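Local structure of adenine phosphoribosyltransferase, putative (Trypanosoma brucei brucei, 5VN4) at residues D88-G91 against F92-G95. The protein probably catalyses the magnesium-dependent salvage of adenine, joining it to 5-phospho-alpha-D-ribose 1-diphosphate to give AMP and pyrophosphate. Residues are numbered along the deposited sequence; the frame is centred on the assembly and turned at random. Where two conformers were deposited one is given.
Sequences DSRG and FLLG. With PPV (pyrophosphate), chain E; HSX (5-O-phosphono-alpha-D-ribofuranose), chain D; ADE (adenine), chain C.
Asp88 lies over one face of the Phe92 ring at the start of the pyrophosphate loop of this type I phosphoribosyltransferase, between strand 83-87 and helix 95-102. The Asp88 CA makes a CH-pi contact, 3.8 Å from the ring centroid, and the carboxylate continues nearly parallel to the ring, with OD1 3.6 Å from Phe92 CE2. A flat, apolar ring suits this buried place: one face lies against Asp88 CA, and it packs on Phe106 and Leu108 of strand 106-109 and on Leu93 of the second subunit. Asp88 OD2 is paired with Arg110.

The peptide before Ser89 is cis, as in the pyrophosphate loops of related type I enzymes, and Ser89 N gives pyrophosphate O22 a nearly straight hydrogen bond of 2.9 Å. Its short side chain fits close beside the anion, with Ser89 OG 3.1 Å from pyrophosphate O32.

Arg90 reaches all three ligands. Its CB approaches ribose O2, and CG and CD run alongside pyrophosphate O12. A bend at chi3 (-102°) turns the guanidinium so that Arg90 NE donates to pyrophosphate O12, at the edge of the group, over 2.7 Å. Ribose O2 sits over the centre of one guanidinium face, and Arg90 NH2 comes 3.3 Å from the ribose C1. NH1, also salt-bridged to Asp155, donates to adenine N3. A long side chain ending in several N-H donors suits a place between base and pyrophosphate, and its positive charge would favour the anion.

After Arg90 the backbone turns in on itself. Leu93 N bonds Arg90 O, and the aliphatic Leu93 side chain packs against that carbonyl and Val53. Gly91 O accepts two bonds: Leu94 N stands above the carbonyl plane, whereas Gly95 N, 3.2 Å from Gly91 O, approaches almost in line with the C=O bond.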
# COMPACT_ATOMS: atom_id res chain seq x y z
N ASP A 88 6.25 -3.11 1.55
CA ASP A 88 5.25 -3.92 0.87
C ASP A 88 4.75 -4.98 1.85
O ASP A 88 5.57 -5.64 2.50
CB ASP A 88 6.02 -4.60 -0.26
CG ASP A 88 5.16 -5.07 -1.40
OD1 ASP A 88 3.91 -4.98 -1.33
OD2 ASP A 88 5.78 -5.53 -2.39
N SER A 89 3.43 -5.15 2.01
CA SER A 89 2.36 -4.40 1.34
C SER A 89 1.62 -3.47 2.30
O SER A 89 1.00 -2.49 1.88
CB SER A 89 1.33 -5.40 0.78
OG SER A 89 1.97 -6.40 -0.01
N ARG A 90 1.63 -3.79 3.59
CA ARG A 90 0.80 -3.03 4.52
C ARG A 90 1.40 -1.68 4.90
O ARG A 90 0.66 -0.73 5.16
CB ARG A 90 0.43 -3.89 5.73
CG ARG A 90 -0.53 -5.03 5.33
CD ARG A 90 -1.00 -5.81 6.54
NE ARG A 90 -0.31 -7.08 6.68
CZ ARG A 90 -0.08 -7.67 7.84
NH1 ARG A 90 -0.44 -7.08 8.99
NH2 ARG A 90 0.50 -8.86 7.87
N GLY A 91 2.74 -1.56 4.90
CA GLY A 91 3.34 -0.25 5.07
C GLY A 91 2.95 0.72 3.97
O GLY A 91 2.92 1.94 4.19
N PHE A 92 2.65 0.20 2.77
CA PHE A 92 2.18 1.03 1.66
C PHE A 92 0.89 1.77 2.01
O PHE A 92 0.61 2.81 1.41
CB PHE A 92 1.88 0.15 0.44
CG PHE A 92 3.11 -0.35 -0.29
CD1 PHE A 92 4.40 -0.14 0.17
CD2 PHE A 92 2.94 -1.04 -1.48
CE1 PHE A 92 5.50 -0.60 -0.55
CE2 PHE A 92 4.03 -1.50 -2.21
CZ PHE A 92 5.32 -1.29 -1.74
N LEU A 93 0.09 1.23 2.93
CA LEU A 93 -1.19 1.82 3.30
C LEU A 93 -1.03 3.06 4.17
O LEU A 93 -1.98 3.85 4.27
CB LEU A 93 -2.01 0.80 4.07
CG LEU A 93 -2.43 -0.44 3.28
CD1 LEU A 93 -2.86 -1.57 4.20
CD2 LEU A 93 -3.56 -0.07 2.32
N LEU A 94 0.13 3.24 4.79
CA LEU A 94 0.32 4.27 5.80
C LEU A 94 1.29 5.37 5.38
O LEU A 94 1.08 6.53 5.70
CB LEU A 94 0.82 3.64 7.11
CG LEU A 94 -0.05 2.52 7.69
CD1 LEU A 94 0.62 1.87 8.90
CD2 LEU A 94 -1.44 3.04 8.04
N GLY A 95 2.37 5.02 4.68
CA GLY A 95 3.41 5.97 4.34
C GLY A 95 2.99 7.12 3.44
O GLY A 95 3.28 8.28 3.72
O11 PPV E . 3.52 -11.01 5.68
P1 PPV E . 3.15 -10.56 4.28
O21 PPV E . 2.40 -11.60 3.48
O31 PPV E . 4.30 -9.90 3.56
OPP PPV E . 2.10 -9.37 4.57
P2 PPV E . 1.51 -8.18 3.64
O12 PPV E . 0.13 -8.15 4.24
O22 PPV E . 2.41 -6.99 3.96
O32 PPV E . 1.53 -8.59 2.19
C1 HSX D . 3.76 -8.55 8.45
O4 HSX D . 4.96 -8.90 9.16
C2 HSX D . 3.54 -7.10 8.82
O2 HSX D . 2.74 -6.41 7.85
C3 HSX D . 4.95 -6.56 8.93
O3 HSX D . 5.51 -6.30 7.63
C4 HSX D . 5.70 -7.74 9.53
C5 HSX D . 5.83 -7.65 11.05
O5 HSX D . 6.38 -8.86 11.58
P' HSX D . 7.93 -8.95 12.07
O1X HSX D . 8.82 -8.98 10.84
O2X HSX D . 8.18 -7.75 12.94
O3X HSX D . 7.95 -10.25 12.85
O1 HSX D . 3.99 -8.68 7.04
N9 ADE C . 2.51 -9.32 11.21
C8 ADE C . 3.33 -9.99 12.06
N7 ADE C . 2.73 -10.41 13.15
C5 ADE C . 1.43 -9.98 13.01
C6 ADE C . 0.28 -10.10 13.83
N6 ADE C . 0.28 -10.73 15.02
N1 ADE C . -0.86 -9.55 13.38
C2 ADE C . -0.85 -8.92 12.20
N3 ADE C . 0.15 -8.75 11.34
C4 ADE C . 1.28 -9.30 11.81